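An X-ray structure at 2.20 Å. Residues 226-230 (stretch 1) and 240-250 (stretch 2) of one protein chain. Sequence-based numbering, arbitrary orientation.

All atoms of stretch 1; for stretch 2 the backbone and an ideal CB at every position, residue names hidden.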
# COMPACT_ATOMS: atom_id res chain seq x y z
N LEU A 226 12.68 -5.87 6.13
CA LEU A 226 12.75 -7.02 5.23
C LEU A 226 11.38 -7.37 4.66
O LEU A 226 10.35 -7.20 5.33
CB LEU A 226 13.34 -8.24 5.94
CG LEU A 226 14.81 -8.22 6.40
CD1 LEU A 226 15.14 -9.53 7.09
CD2 LEU A 226 15.78 -7.95 5.22
N THR A 227 11.35 -7.85 3.43
CA THR A 227 10.12 -8.31 2.83
C THR A 227 10.40 -9.64 2.12
O THR A 227 11.48 -9.86 1.58
CB THR A 227 9.52 -7.25 1.86
OG1 THR A 227 8.30 -7.73 1.29
CG2 THR A 227 10.52 -6.88 0.73
N PHE A 228 9.42 -10.54 2.15
CA PHE A 228 9.63 -11.89 1.66
C PHE A 228 8.92 -12.10 0.33
O PHE A 228 7.74 -11.76 0.17
CB PHE A 228 9.14 -12.91 2.70
CG PHE A 228 10.10 -13.10 3.87
CD1 PHE A 228 10.42 -12.05 4.71
CD2 PHE A 228 10.67 -14.35 4.12
CE1 PHE A 228 11.29 -12.22 5.77
CE2 PHE A 228 11.54 -14.53 5.18
CZ PHE A 228 11.85 -13.47 6.00
N GLY A 229 9.66 -12.63 -0.64
CA GLY A 229 9.14 -12.83 -1.98
C GLY A 229 9.41 -14.22 -2.50
O GLY A 229 10.53 -14.73 -2.37
N SER A 230 8.40 -14.84 -3.10
CA SER A 230 8.50 -16.22 -3.55
C SER A 230 9.43 -16.38 -4.75
O SER A 230 9.44 -15.54 -5.66
CB SER A 230 7.11 -16.76 -3.89
OG SER A 230 6.56 -16.00 -4.95
N UNK A 240 3.83 -12.24 -3.61
CA UNK A 240 4.48 -11.50 -4.68
C UNK A 240 5.88 -12.03 -5.02
O UNK A 240 6.73 -12.22 -4.15
CB UNK A 240 4.57 -10.02 -4.29
N UNK A 241 6.12 -12.28 -6.31
CA UNK A 241 7.40 -12.80 -6.75
C UNK A 241 8.50 -11.77 -6.55
O UNK A 241 8.24 -10.58 -6.47
CB UNK A 241 7.33 -13.22 -8.22
N UNK A 242 9.74 -12.25 -6.47
CA UNK A 242 10.86 -11.39 -6.10
C UNK A 242 11.14 -10.27 -7.13
O UNK A 242 11.56 -9.17 -6.75
CB UNK A 242 12.11 -12.25 -5.92
N UNK A 243 10.90 -10.54 -8.42
CA UNK A 243 11.08 -9.52 -9.46
C UNK A 243 10.06 -8.38 -9.35
O UNK A 243 10.42 -7.20 -9.46
CB UNK A 243 10.98 -10.17 -10.84
N UNK A 244 8.79 -8.74 -9.17
CA UNK A 244 7.72 -7.75 -9.03
C UNK A 244 7.96 -6.92 -7.78
O UNK A 244 7.67 -5.71 -7.74
CB UNK A 244 6.35 -8.43 -8.97
N UNK A 245 8.52 -7.57 -6.77
CA UNK A 245 8.73 -6.96 -5.48
C UNK A 245 9.72 -5.81 -5.55
O UNK A 245 9.45 -4.71 -5.06
CB UNK A 245 9.21 -8.01 -4.48
N UNK A 246 10.87 -6.06 -6.16
CA UNK A 246 11.87 -5.03 -6.36
C UNK A 246 11.27 -3.85 -7.13
O UNK A 246 11.45 -2.70 -6.74
CB UNK A 246 13.08 -5.60 -7.10
N UNK A 247 10.55 -4.15 -8.22
CA UNK A 247 9.93 -3.11 -9.03
C UNK A 247 8.94 -2.31 -8.21
O UNK A 247 8.91 -1.08 -8.27
CB UNK A 247 9.24 -3.72 -10.25
N UNK A 248 8.12 -3.00 -7.43
CA UNK A 248 7.12 -2.33 -6.62
C UNK A 248 7.75 -1.50 -5.52
O UNK A 248 7.27 -0.42 -5.22
CB UNK A 248 6.16 -3.35 -6.01
N UNK A 249 8.83 -1.99 -4.94
CA UNK A 249 9.55 -1.22 -3.92
C UNK A 249 10.09 0.08 -4.49
O UNK A 249 10.08 1.11 -3.81
CB UNK A 249 10.70 -2.05 -3.33
N UNK A 250 10.56 0.05 -5.73
CA UNK A 250 11.12 1.25 -6.33
C UNK A 250 10.00 2.25 -6.61
O UNK A 250 10.17 3.44 -6.38
CB UNK A 250 11.88 0.91 -7.61

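Position 240 meets stretch 1 through its backbone. Its carbonyl O accepts a hydrogen bond from Ser230 N (N to O 3.3 Å, angle at the hydrogen 141°) and lies 3.3 Å from Gly229 CA. The CB points sideways with nothing of stretch 1 within 5.5 Å, so this contact hardly restricts the side chain. The residue is Leu240, whose m,t rotamer leads its end away.

At position 241 the phi/psi of -67/158° precedes a helix, and the backbone O of 241 accepts a hydrogen bond from the backbone N of 245 (245 N to 241 O 3.0 Å). This N-cap position favours Ser, Thr, Asp or Asn. Its CA makes a CA-H...O contact with Ser230 O (CA to O 3.6 Å), and CB, although directed away overall, is 4.0 Å from that same oxygen. Ser241 is found, with chi1 in p.

Position 242 opens the helix. Its N gives a weak hydrogen bond to Ser230 O (N to O 3.4 Å, 140°), and its CA is 4.7 Å from Gly229 CA, the closer of the two register pairs. The sideways CB sits 4.2 Å from Ser230 O and 4.6 Å from Gly229 O, leaving room for a small or branched side chain, Ala, Val or Thr. It is Val242, chi1 t, whose CG2 lies 3.1 Å from Gly229 O and 3.4 Å from Ser230 O, a tight fit against two carbonyls.

Positions 243 and 244 have no atoms of stretch 1 near their CBs, and many helix-compatible residues would serve. They are Gln243, whose end leads away, and Val244.

Position 245 points toward the strand, its CB 5.4 Å from Gly229 CA and 5.5 Å from Thr227 CG2. That gap calls for a medium-sized apolar residue, Leu, Ile or Met. Leu245 fills it: CD2 is 3.7 Å from Gly229 CA, 3.8 Å from Phe228 O and 4.0 Å from Thr227 OG1. The absence of a side chain at Gly229 makes this approach possible, since an ideal CB there would fall 2.8 Å from Leu245 CD2, a clash.

Positions 246, 247 and 248 make no contact with stretch 1, which therefore sets no preference. Arg246 starts sideways and its end comes nearer without touching; Asn247 and Tyr248 are out of reach.

Position 249, one turn beyond 245, also points toward stretch 1, but its CB has nothing there within 5.5 Å. Only a longer side chain could reach the methyl of Thr227, so Leu or Met suits. Leu249, m,t, brings CD1 to 4.1 Å from Thr227 CG2.

Position 250 is out of reach and unconstrained by stretch 1; it is Lys250.

Stretch 2, residues 240-250: LSVQVLRNYLK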
# COMPACT_ATOMS: atom_id res chain seq x y z
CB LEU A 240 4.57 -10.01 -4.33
CG LEU A 240 3.22 -9.26 -4.34
CD1 LEU A 240 3.43 -7.76 -4.16
CD2 LEU A 240 2.44 -9.54 -5.62
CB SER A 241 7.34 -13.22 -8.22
OG SER A 241 7.15 -12.10 -9.07
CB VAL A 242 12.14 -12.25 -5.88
CG1 VAL A 242 13.26 -11.40 -5.41
CG2 VAL A 242 11.87 -13.33 -4.85
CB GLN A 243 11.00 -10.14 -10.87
CG GLN A 243 10.84 -9.10 -11.98
CD GLN A 243 10.55 -9.71 -13.36
OE1 GLN A 243 9.77 -10.65 -13.48
NE2 GLN A 243 11.17 -9.15 -14.40
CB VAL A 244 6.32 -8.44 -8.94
CG1 VAL A 244 5.26 -7.47 -8.46
CG2 VAL A 244 5.92 -9.05 -10.28
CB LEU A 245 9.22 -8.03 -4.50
CG LEU A 245 8.84 -7.87 -3.04
CD1 LEU A 245 7.36 -7.44 -2.90
CD2 LEU A 245 9.11 -9.19 -2.32
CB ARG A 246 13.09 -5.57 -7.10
CG ARG A 246 14.23 -4.59 -7.17
CD ARG A 246 15.01 -4.55 -5.86
NE ARG A 246 15.94 -5.67 -5.76
CZ ARG A 246 16.57 -6.02 -4.64
NH1 ARG A 246 16.36 -5.34 -3.53
NH2 ARG A 246 17.40 -7.05 -4.64
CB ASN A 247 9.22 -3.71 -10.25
CG ASN A 247 10.15 -4.03 -11.40
OD1 ASN A 247 11.32 -3.63 -11.41
ND2 ASN A 247 9.63 -4.74 -12.40
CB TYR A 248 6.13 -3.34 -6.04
CG TYR A 248 5.00 -3.67 -7.00
CD1 TYR A 248 3.68 -3.71 -6.56
CD2 TYR A 248 5.25 -3.93 -8.34
CE1 TYR A 248 2.65 -4.00 -7.43
CE2 TYR A 248 4.22 -4.22 -9.22
CZ TYR A 248 2.92 -4.26 -8.76
OH TYR A 248 1.88 -4.55 -9.62
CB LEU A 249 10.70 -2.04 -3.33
CG LEU A 249 10.31 -3.20 -2.42
CD1 LEU A 249 11.55 -3.92 -1.92
CD2 LEU A 249 9.46 -2.71 -1.26
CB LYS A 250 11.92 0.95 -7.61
CG LYS A 250 11.33 1.52 -8.88
CD LYS A 250 12.22 1.37 -10.11
CE LYS A 250 11.70 2.19 -11.29
NZ LYS A 250 10.36 1.70 -11.76
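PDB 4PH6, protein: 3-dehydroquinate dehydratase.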